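PDB 2RHM: putative kinase from Chloroflexus aurantiacus, which is of unknown function but has the P-loop nucleoside triphosphate hydrolase fold and probably acts as a nucleotide-dependent kinase. Local coordinates for residues Thr4-His13 with Pro103-Cys111; Leu25-Lys36 with Gln78-Phe86. All coordinates share one frame; numbering follows the deposited sequence.

Contact 1: Thr4-His13 with Pro103-Cys111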
loop_
_atom_site.group_PDB
_atom_site.type_symbol
_atom_site.label_atom_id
_atom_site.label_comp_id
_atom_site.label_asym_id
_atom_site.label_seq_id
_atom_site.Cartn_x
_atom_site.Cartn_y
_atom_site.Cartn_z
ATOM N N THR B 4 14.715 -15.278 0.345
ATOM C CA THR B 4 14.172 -14.241 1.207
ATOM C C THR B 4 14.219 -12.903 0.445
ATOM O O THR B 4 15.245 -12.564 -0.139
ATOM C CB THR B 4 15.010 -14.124 2.483
ATOM O OG1 THR B 4 15.077 -15.404 3.138
ATOM C CG2 THR B 4 14.422 -13.062 3.434
ATOM N N PRO B 5 13.107 -12.155 0.425
ATOM C CA PRO B 5 13.128 -10.861 -0.251
ATOM C C PRO B 5 13.911 -9.807 0.491
ATOM O O PRO B 5 14.091 -9.914 1.706
ATOM C CB PRO B 5 11.656 -10.472 -0.290
ATOM C CG PRO B 5 11.073 -11.129 0.872
ATOM C CD PRO B 5 11.769 -12.450 0.968
ATOM N N ALA B 6 14.381 -8.795 -0.232
ATOM C CA ALA B 6 15.081 -7.685 0.393
ATOM C C ALA B 6 14.106 -6.597 0.772
ATOM O O ALA B 6 13.116 -6.358 0.074
ATOM C CB ALA B 6 16.147 -7.109 -0.543
ATOM N N LEU B 7 14.390 -5.935 1.895
ATOM C CA LEU B 7 13.632 -4.767 2.308
ATOM C C LEU B 7 14.633 -3.622 2.364
ATOM O O LEU B 7 15.564 -3.660 3.162
ATOM C CB LEU B 7 12.972 -4.977 3.669
ATOM C CG LEU B 7 12.335 -3.724 4.289
ATOM C CD1 LEU B 7 11.343 -3.096 3.330
ATOM C CD2 LEU B 7 11.641 -4.024 5.621
ATOM N N ILE B 8 14.465 -2.647 1.467
ATOM C CA ILE B 8 15.374 -1.519 1.362
ATOM C C ILE B 8 14.754 -0.358 2.102
ATOM O O ILE B 8 13.705 0.139 1.705
ATOM C CB ILE B 8 15.658 -1.160 -0.121
ATOM C CG1 ILE B 8 16.271 -2.384 -0.835
ATOM C CG2 ILE B 8 16.568 0.051 -0.206
ATOM C CD1 ILE B 8 16.046 -2.370 -2.308
ATOM N N ILE B 9 15.406 0.040 3.194
ATOM C CA ILE B 9 14.925 1.099 4.041
ATOM C C ILE B 9 15.693 2.372 3.724
ATOM O O ILE B 9 16.914 2.413 3.843
ATOM C CB ILE B 9 15.100 0.747 5.541
ATOM C CG1 ILE B 9 14.282 -0.503 5.898
ATOM C CG2 ILE B 9 14.739 1.935 6.447
ATOM C CD1 ILE B 9 15.103 -1.784 5.870
ATOM N N VAL B 10 14.967 3.386 3.287
ATOM C CA VAL B 10 15.549 4.701 3.057
ATOM C C VAL B 10 15.054 5.655 4.116
ATOM O O VAL B 10 13.856 5.929 4.214
ATOM C CB VAL B 10 15.238 5.258 1.662
ATOM C CG1 VAL B 10 15.981 6.551 1.440
ATOM C CG2 VAL B 10 15.620 4.250 0.591
ATOM N N THR B 11 15.997 6.141 4.924
ATOM C CA THR B 11 15.664 7.000 6.050
ATOM C C THR B 11 16.426 8.320 5.975
ATOM O O THR B 11 17.287 8.502 5.135
ATOM C CB THR B 11 15.908 6.288 7.384
ATOM O OG1 THR B 11 15.283 7.032 8.445
ATOM C CG2 THR B 11 17.388 6.113 7.628
ATOM N N GLY B 12 16.058 9.256 6.834
ATOM C CA GLY B 12 16.670 10.564 6.867
ATOM C C GLY B 12 15.707 11.526 7.476
ATOM O O GLY B 12 14.490 11.291 7.461
ATOM N N HIS B 13 16.228 12.625 7.998
ATOM C CA HIS B 13 15.350 13.702 8.420
ATOM C C HIS B 13 14.627 14.327 7.199
ATOM O O HIS B 13 15.039 14.151 6.063
ATOM C CB HIS B 13 16.132 14.762 9.181
ATOM C CG HIS B 13 16.494 14.359 10.568
ATOM N ND1 HIS B 13 15.573 13.852 11.458
ATOM C CD2 HIS B 13 17.672 14.419 11.233
ATOM C CE1 HIS B 13 16.169 13.624 12.616
ATOM N NE2 HIS B 13 17.443 13.963 12.508
ATOM N N PRO B 103 9.457 -12.399 6.572
ATOM C CA PRO B 103 10.911 -12.328 6.607
ATOM C C PRO B 103 11.538 -11.574 5.435
ATOM O O PRO B 103 11.108 -11.698 4.295
ATOM C CB PRO B 103 11.347 -13.800 6.628
ATOM C CG PRO B 103 10.156 -14.583 6.339
ATOM C CD PRO B 103 8.985 -13.783 6.739
ATOM N N PHE B 104 12.559 -10.790 5.748
ATOM C CA PHE B 104 13.236 -9.956 4.783
ATOM C C PHE B 104 14.678 -9.836 5.197
ATOM O O PHE B 104 15.029 -10.083 6.348
ATOM C CB PHE B 104 12.613 -8.550 4.711
ATOM C CG PHE B 104 12.608 -7.804 6.043
ATOM C CD1 PHE B 104 13.730 -7.118 6.469
ATOM C CD2 PHE B 104 11.475 -7.766 6.839
ATOM C CE1 PHE B 104 13.740 -6.474 7.709
ATOM C CE2 PHE B 104 11.480 -7.121 8.063
ATOM C CZ PHE B 104 12.593 -6.460 8.490
ATOM N N THR B 105 15.495 -9.448 4.235
ATOM C CA THR B 105 16.888 -9.118 4.439
ATOM C C THR B 105 17.022 -7.610 4.281
ATOM O O THR B 105 16.789 -7.088 3.185
ATOM C CB THR B 105 17.761 -9.803 3.376
ATOM O OG1 THR B 105 17.624 -11.224 3.484
ATOM C CG2 THR B 105 19.201 -9.447 3.583
ATOM N N PRO B 106 17.401 -6.892 5.362
ATOM C CA PRO B 106 17.460 -5.427 5.310
ATOM C C PRO B 106 18.691 -4.833 4.641
ATOM O O PRO B 106 19.812 -5.349 4.794
ATOM C CB PRO B 106 17.444 -5.030 6.783
ATOM C CG PRO B 106 18.193 -6.138 7.445
ATOM C CD PRO B 106 17.809 -7.404 6.689
ATOM N N ILE B 107 18.458 -3.753 3.897
ATOM C CA ILE B 107 19.509 -2.931 3.313
ATOM C C ILE B 107 19.067 -1.511 3.645
ATOM O O ILE B 107 17.926 -1.161 3.387
ATOM C CB ILE B 107 19.605 -3.097 1.801
ATOM C CG1 ILE B 107 19.944 -4.557 1.442
ATOM C CG2 ILE B 107 20.683 -2.136 1.244
ATOM C CD1 ILE B 107 19.851 -4.849 -0.046
ATOM N N GLN B 108 19.940 -0.698 4.226
ATOM C CA GLN B 108 19.531 0.612 4.709
ATOM C C GLN B 108 20.376 1.743 4.146
ATOM O O GLN B 108 21.610 1.633 4.062
ATOM C CB GLN B 108 19.546 0.656 6.250
ATOM C CG GLN B 108 18.914 1.919 6.837
ATOM C CD GLN B 108 18.738 1.882 8.370
ATOM O OE1 GLN B 108 18.165 2.808 8.944
ATOM N NE2 GLN B 108 19.215 0.817 9.022
ATOM N N ILE B 109 19.687 2.769 3.668
ATOM C CA ILE B 109 20.320 4.007 3.191
ATOM C C ILE B 109 19.808 5.170 4.033
ATOM O O ILE B 109 18.587 5.388 4.162
ATOM C CB ILE B 109 20.045 4.281 1.708
ATOM C CG1 ILE B 109 20.480 3.094 0.864
ATOM C CG2 ILE B 109 20.787 5.540 1.258
ATOM C CD1 ILE B 109 20.213 3.252 -0.558
ATOM N N ARG B 110 20.748 5.880 4.648
ATOM C CA ARG B 110 20.433 7.017 5.479
ATOM C C ARG B 110 20.894 8.282 4.771
ATOM O O ARG B 110 22.046 8.394 4.374
ATOM C CB ARG B 110 21.094 6.933 6.850
ATOM C CG ARG B 110 20.903 8.228 7.614
ATOM C CD ARG B 110 21.578 8.243 8.933
ATOM N NE ARG B 110 23.027 8.090 8.837
ATOM C CZ ARG B 110 23.855 8.334 9.841
ATOM N NH1 ARG B 110 23.383 8.759 10.998
ATOM N NH2 ARG B 110 25.164 8.172 9.690
ATOM N N CYS B 111 19.973 9.220 4.585
ATOM C CA CYS B 111 20.310 10.488 3.973
ATOM C C CYS B 111 20.546 11.521 5.043
ATOM O O CYS B 111 19.853 11.524 6.044
ATOM C CB CYS B 111 19.176 10.955 3.073
ATOM S SG CYS B 111 18.837 9.809 1.749
HETATM O O HOH W 1 17.800 -12.191 0.774
HETATM O O HOH W 2 19.307 12.691 8.553
#

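Contact 2: Leu25-Lys36 with Gln78-Phe86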
loop_
_atom_site.group_PDB
_atom_site.type_symbol
_atom_site.label_atom_id
_atom_site.label_comp_id
_atom_site.label_asym_id
_atom_site.label_seq_id
_atom_site.Cartn_x
_atom_site.Cartn_y
_atom_site.Cartn_z
ATOM N N LEU B 25 15.941 4.818 -6.679
ATOM C CA LEU B 25 16.123 3.404 -6.387
ATOM C C LEU B 25 14.972 2.590 -6.968
ATOM O O LEU B 25 15.184 1.514 -7.514
ATOM C CB LEU B 25 16.213 3.143 -4.875
ATOM C CG LEU B 25 17.520 3.429 -4.156
ATOM C CD1 LEU B 25 17.339 3.090 -2.709
ATOM C CD2 LEU B 25 18.661 2.626 -4.732
ATOM N N ALA B 26 13.754 3.109 -6.867
ATOM C CA ALA B 26 12.605 2.379 -7.365
ATOM C C ALA B 26 12.739 2.219 -8.876
ATOM O O ALA B 26 12.496 1.139 -9.413
ATOM C CB ALA B 26 11.336 3.087 -7.026
ATOM N N THR B 27 13.148 3.293 -9.553
ATOM C CA THR B 27 13.336 3.273 -11.012
ATOM C C THR B 27 14.541 2.430 -11.419
ATOM O O THR B 27 14.486 1.679 -12.400
ATOM C CB THR B 27 13.518 4.723 -11.543
ATOM O OG1 THR B 27 12.372 5.497 -11.194
ATOM C CG2 THR B 27 13.687 4.743 -13.018
ATOM N N GLY B 28 15.620 2.550 -10.658
ATOM C CA GLY B 28 16.864 1.835 -10.934
ATOM C C GLY B 28 16.855 0.345 -10.649
ATOM O O GLY B 28 17.570 -0.414 -11.312
ATOM N N LEU B 29 16.055 -0.076 -9.675
ATOM C CA LEU B 29 15.954 -1.490 -9.286
ATOM C C LEU B 29 14.619 -2.123 -9.718
ATOM O O LEU B 29 14.420 -3.327 -9.521
ATOM C CB LEU B 29 16.086 -1.626 -7.771
ATOM C CG LEU B 29 17.316 -1.023 -7.076
ATOM C CD1 LEU B 29 17.107 -0.992 -5.576
ATOM C CD2 LEU B 29 18.575 -1.774 -7.436
ATOM N N ARG B 30 13.728 -1.319 -10.301
ATOM C CA ARG B 30 12.393 -1.756 -10.691
ATOM C C ARG B 30 11.671 -2.429 -9.516
ATOM O O ARG B 30 11.186 -3.557 -9.617
ATOM C CB ARG B 30 12.454 -2.683 -11.909
ATOM C CG ARG B 30 13.147 -2.053 -13.107
ATOM C CD ARG B 30 13.230 -3.009 -14.287
ATOM N NE ARG B 30 11.895 -3.388 -14.727
ATOM C CZ ARG B 30 11.108 -2.634 -15.494
ATOM N NH1 ARG B 30 11.509 -1.439 -15.929
ATOM N NH2 ARG B 30 9.903 -3.074 -15.822
ATOM N N LEU B 31 11.587 -1.707 -8.411
ATOM C CA LEU B 31 10.938 -2.218 -7.195
ATOM C C LEU B 31 9.813 -1.301 -6.740
ATOM O O LEU B 31 9.811 -0.094 -7.045
ATOM C CB LEU B 31 11.961 -2.390 -6.056
ATOM C CG LEU B 31 13.090 -3.408 -6.259
ATOM C CD1 LEU B 31 14.042 -3.340 -5.085
ATOM C CD2 LEU B 31 12.535 -4.811 -6.430
ATOM N N PRO B 32 8.828 -1.873 -6.020
ATOM C CA PRO B 32 7.757 -1.068 -5.451
ATOM C C PRO B 32 8.307 -0.142 -4.378
ATOM O O PRO B 32 9.287 -0.480 -3.685
ATOM C CB PRO B 32 6.805 -2.100 -4.820
ATOM C CG PRO B 32 7.253 -3.414 -5.309
ATOM C CD PRO B 32 8.685 -3.296 -5.678
ATOM N N LEU B 33 7.695 1.034 -4.293
ATOM C CA LEU B 33 8.091 2.054 -3.324
ATOM C C LEU B 33 6.912 2.466 -2.460
ATOM O O LEU B 33 5.896 2.937 -2.965
ATOM C CB LEU B 33 8.612 3.282 -4.064
ATOM C CG LEU B 33 8.974 4.519 -3.245
ATOM C CD1 LEU B 33 10.095 4.156 -2.251
ATOM C CD2 LEU B 33 9.383 5.643 -4.184
ATOM N N LEU B 34 7.071 2.295 -1.152
ATOM C CA LEU B 34 6.087 2.754 -0.177
ATOM C C LEU B 34 6.672 3.899 0.623
ATOM O O LEU B 34 7.681 3.733 1.290
ATOM C CB LEU B 34 5.701 1.601 0.734
ATOM C CG LEU B 34 5.357 0.280 0.052
ATOM C CD1 LEU B 34 5.131 -0.752 1.137
ATOM C CD2 LEU B 34 4.135 0.388 -0.830
ATOM N N SER B 35 6.067 5.076 0.536
ATOM C CA SER B 35 6.575 6.290 1.159
ATOM C C SER B 35 5.568 6.827 2.169
ATOM O O SER B 35 4.393 6.966 1.837
ATOM C CB SER B 35 6.798 7.358 0.080
ATOM O OG SER B 35 6.809 8.689 0.627
ATOM N N LYS B 36 6.012 7.159 3.377
ATOM C CA LYS B 36 5.077 7.646 4.396
ATOM C C LYS B 36 4.359 8.896 3.901
ATOM O O LYS B 36 3.132 8.988 3.979
ATOM C CB LYS B 36 5.769 7.936 5.741
ATOM C CG LYS B 36 4.799 8.470 6.796
ATOM C CD LYS B 36 5.496 8.929 8.081
ATOM C CE LYS B 36 6.265 10.202 7.904
ATOM N NZ LYS B 36 6.712 10.776 9.218
ATOM N N GLN B 78 8.542 -10.676 -2.996
ATOM C CA GLN B 78 8.995 -9.529 -3.755
ATOM C C GLN B 78 9.707 -8.582 -2.810
ATOM O O GLN B 78 9.282 -8.377 -1.664
ATOM C CB GLN B 78 7.802 -8.845 -4.442
ATOM C CG GLN B 78 8.020 -7.452 -5.085
ATOM C CD GLN B 78 9.004 -7.425 -6.244
ATOM O OE1 GLN B 78 10.150 -7.870 -6.132
ATOM N NE2 GLN B 78 8.560 -6.873 -7.367
ATOM N N SER B 79 10.806 -8.021 -3.304
ATOM C CA SER B 79 11.560 -7.025 -2.577
ATOM C C SER B 79 10.876 -5.658 -2.722
ATOM O O SER B 79 10.064 -5.436 -3.633
ATOM C CB SER B 79 12.997 -6.976 -3.091
ATOM O OG SER B 79 13.636 -8.241 -2.965
ATOM N N LEU B 80 11.200 -4.735 -1.828
ATOM C CA LEU B 80 10.558 -3.430 -1.863
ATOM C C LEU B 80 11.358 -2.382 -1.116
ATOM O O LEU B 80 12.256 -2.692 -0.341
ATOM C CB LEU B 80 9.142 -3.536 -1.293
ATOM C CG LEU B 80 9.027 -3.698 0.220
ATOM C CD1 LEU B 80 8.653 -2.407 0.810
ATOM C CD2 LEU B 80 7.968 -4.699 0.598
ATOM N N ILE B 81 11.018 -1.135 -1.392
ATOM C CA ILE B 81 11.645 0.021 -0.783
ATOM C C ILE B 81 10.606 0.712 0.105
ATOM O O ILE B 81 9.457 0.960 -0.322
ATOM C CB ILE B 81 12.116 1.019 -1.849
ATOM C CG1 ILE B 81 13.089 0.357 -2.843
ATOM C CG2 ILE B 81 12.726 2.247 -1.174
ATOM C CD1 ILE B 81 13.136 1.083 -4.180
HETATM N N MSE B 82 11.003 1.013 1.331
HETATM C CA MSE B 82 10.189 1.796 2.252
HETATM C C MSE B 82 10.958 3.074 2.582
HETATM O O MSE B 82 12.131 3.036 2.912
HETATM C CB MSE B 82 9.872 1.052 3.555
HETATM C CG MSE B 82 9.015 -0.201 3.406
HETATM SE SE MSE B 82 8.790 -1.124 5.129
HETATM C CE MSE B 82 8.190 0.515 6.050
ATOM N N GLU B 83 10.260 4.203 2.521
ATOM C CA GLU B 83 10.884 5.492 2.784
ATOM C C GLU B 83 10.085 6.283 3.804
ATOM O O GLU B 83 8.869 6.465 3.654
ATOM C CB GLU B 83 11.015 6.276 1.482
ATOM C CG GLU B 83 11.568 7.677 1.672
ATOM C CD GLU B 83 10.466 8.722 1.930
ATOM O OE1 GLU B 83 9.561 8.894 1.079
ATOM O OE2 GLU B 83 10.515 9.388 2.981
ATOM N N SER B 84 10.777 6.742 4.846
ATOM C CA SER B 84 10.193 7.607 5.866
ATOM C C SER B 84 11.317 8.195 6.707
ATOM O O SER B 84 12.472 7.797 6.572
ATOM C CB SER B 84 9.277 6.804 6.784
ATOM O OG SER B 84 8.545 7.672 7.641
ATOM N N ASN B 85 10.977 9.130 7.587
ATOM C CA ASN B 85 11.923 9.560 8.606
ATOM C C ASN B 85 11.722 8.616 9.800
ATOM O O ASN B 85 11.102 8.961 10.793
ATOM C CB ASN B 85 11.767 11.047 8.954
ATOM C CG ASN B 85 10.380 11.420 9.413
ATOM O OD1 ASN B 85 9.373 10.958 8.861
ATOM N ND2 ASN B 85 10.316 12.318 10.408
ATOM N N PHE B 86 12.259 7.407 9.671
ATOM C CA PHE B 86 12.038 6.362 10.674
ATOM C C PHE B 86 12.635 6.717 12.037
ATOM O O PHE B 86 13.700 7.358 12.135
ATOM C CB PHE B 86 12.606 5.028 10.205
ATOM C CG PHE B 86 11.901 4.434 9.034
ATOM C CD1 PHE B 86 10.699 3.767 9.202
ATOM C CD2 PHE B 86 12.434 4.519 7.756
ATOM C CE1 PHE B 86 10.050 3.183 8.122
ATOM C CE2 PHE B 86 11.785 3.952 6.676
ATOM C CZ PHE B 86 10.597 3.292 6.855
HETATM O O HOH W 3 8.510 8.112 10.429
#

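Contact 1: Thr4-His13 with Pro103-Cys111
Strands 6-12 and 105-111 run parallel, their axes 4.5 Å apart and inclined by 20°, joined by seven backbone hydrogen bonds from Thr105 N to Pro5 O, just before the first strand, to Cys111 N to Thr11 O at the other end. Ile9 sits mid-strand: its N reaches Ile107 O at 2.8 Å, and its O takes the N-H of Ile109 in a nearly straight bond. At the start of the pair the ring of Phe104 lies against Leu7. Leu7 CD2 stands over the ring centre, 3.6 Å from the centroid and 3° off the normal, a CH-pi contact, while Leu7 CB touches the ring at CD1. The ring gets there because CG lies between the backbone N and carbonyl carbon, chi1 58°; His99 meets it edge-to-face. With an alanine in place of Phe104, Leu7 CD2 would probably lose the aromatic face it rests on, and a gap would open beside His99. On the same face of the sheet as Leu7, Ile9 CD1 lies alongside Pro106 CB at 4.1 Å, and Thr11 CG2 approaches Gln108 OE1 at 3.6 Å. The other face is apolar: Ala6, Ile8, Val10, Ile107 and Ile109 meet helices 18-29 and 175-187. Two waters extend the pairing: one links Thr4 O and Thr105 OG1, the other accepts from His13 N at 3.1 Å and donates to Cys111 O. Gly12, where the strand runs into a probable P-loop, has backbone angles that would press a CB against the preceding carbonyl oxygen. The face of Leu7 and Ile9 is thus mixed, its buried Gln108 OE1 satisfied by Leu156 N, and regular backbone bonding carries the strand to Gly12.

Contact 2: Leu25-Lys36 with Gln78-Phe86
The edge, within this chain, of the parallel sheet in this P-loop fold is formed here, where strand 33-35 pairs with strand 80-83 beside the probable Walker A residues. Ile81 N donates to Pro32 O, Leu34 N to Ile81 O and Glu83 N to Leu34 O, each at 2.9 Å; Lys36 N then reaches Glu83 O as the chain enters helix 36-47. Ile81 fills the angle between strand and helix 18-29: its CD1 lies 3.4 Å from Ala26 N and also touches Leu25 CB and Leu31 CB, while its CG2 presses on Leu33 CD1 at 3.4 Å, tighter than usual for two carbons. On the face opposite Ile81 and Leu33, Leu34 CD1 meets Leu80 CD1, and both pack against helix 52-75. Ser35 OG, anti to its backbone N (chi1 158°), donates to Glu83 OE1 at 2.8 Å, on the syn side but 32° out of the carboxylate plane. The same hydroxyl, at the N-cap position, caps Ala38 N, and the other carboxylate oxygen, Glu83 OE2, makes a salt bridge with Lys18. Lys36 runs over Ser84, its CD 3.3 Å from Ser84 OG, and a bend at chi3 (72°) brings NZ to Asn85 OD1 at 2.7 Å, in the carbonyl plane on a lone pair. A water joins Ser84 OG to Asn85 O. On the outer edge of strand 33-35, Leu33 N hydrogen-bonds to Thr72 OG1 of the second subunit. Glu83 therefore has both carboxylate oxygens engaged, and Ser35 links it to the start of helix 36-47, which probably fixes Lys18 in the presumed nucleotide site.

From the N terminus the chain lays down strand 6-12, turns through the probable P-loop into helix 18-29, and reaches strand 33-35 at the sheet edge. Two helices, 36-47 and 52-75, then lead back to strand 80-83, where contact 2 closes its loop. Helix 88-101 carries the chain over to strand 105-112, which lies on the other flank of strand 6-12; contact 1 closes there, so contact 2 is nested within its loop. The two contacts join through strand 6-12 itself, which bonds to strand 80-83 by Ile8 N to Leu80 O. Together they bring four neighbouring strands into one parallel sheet.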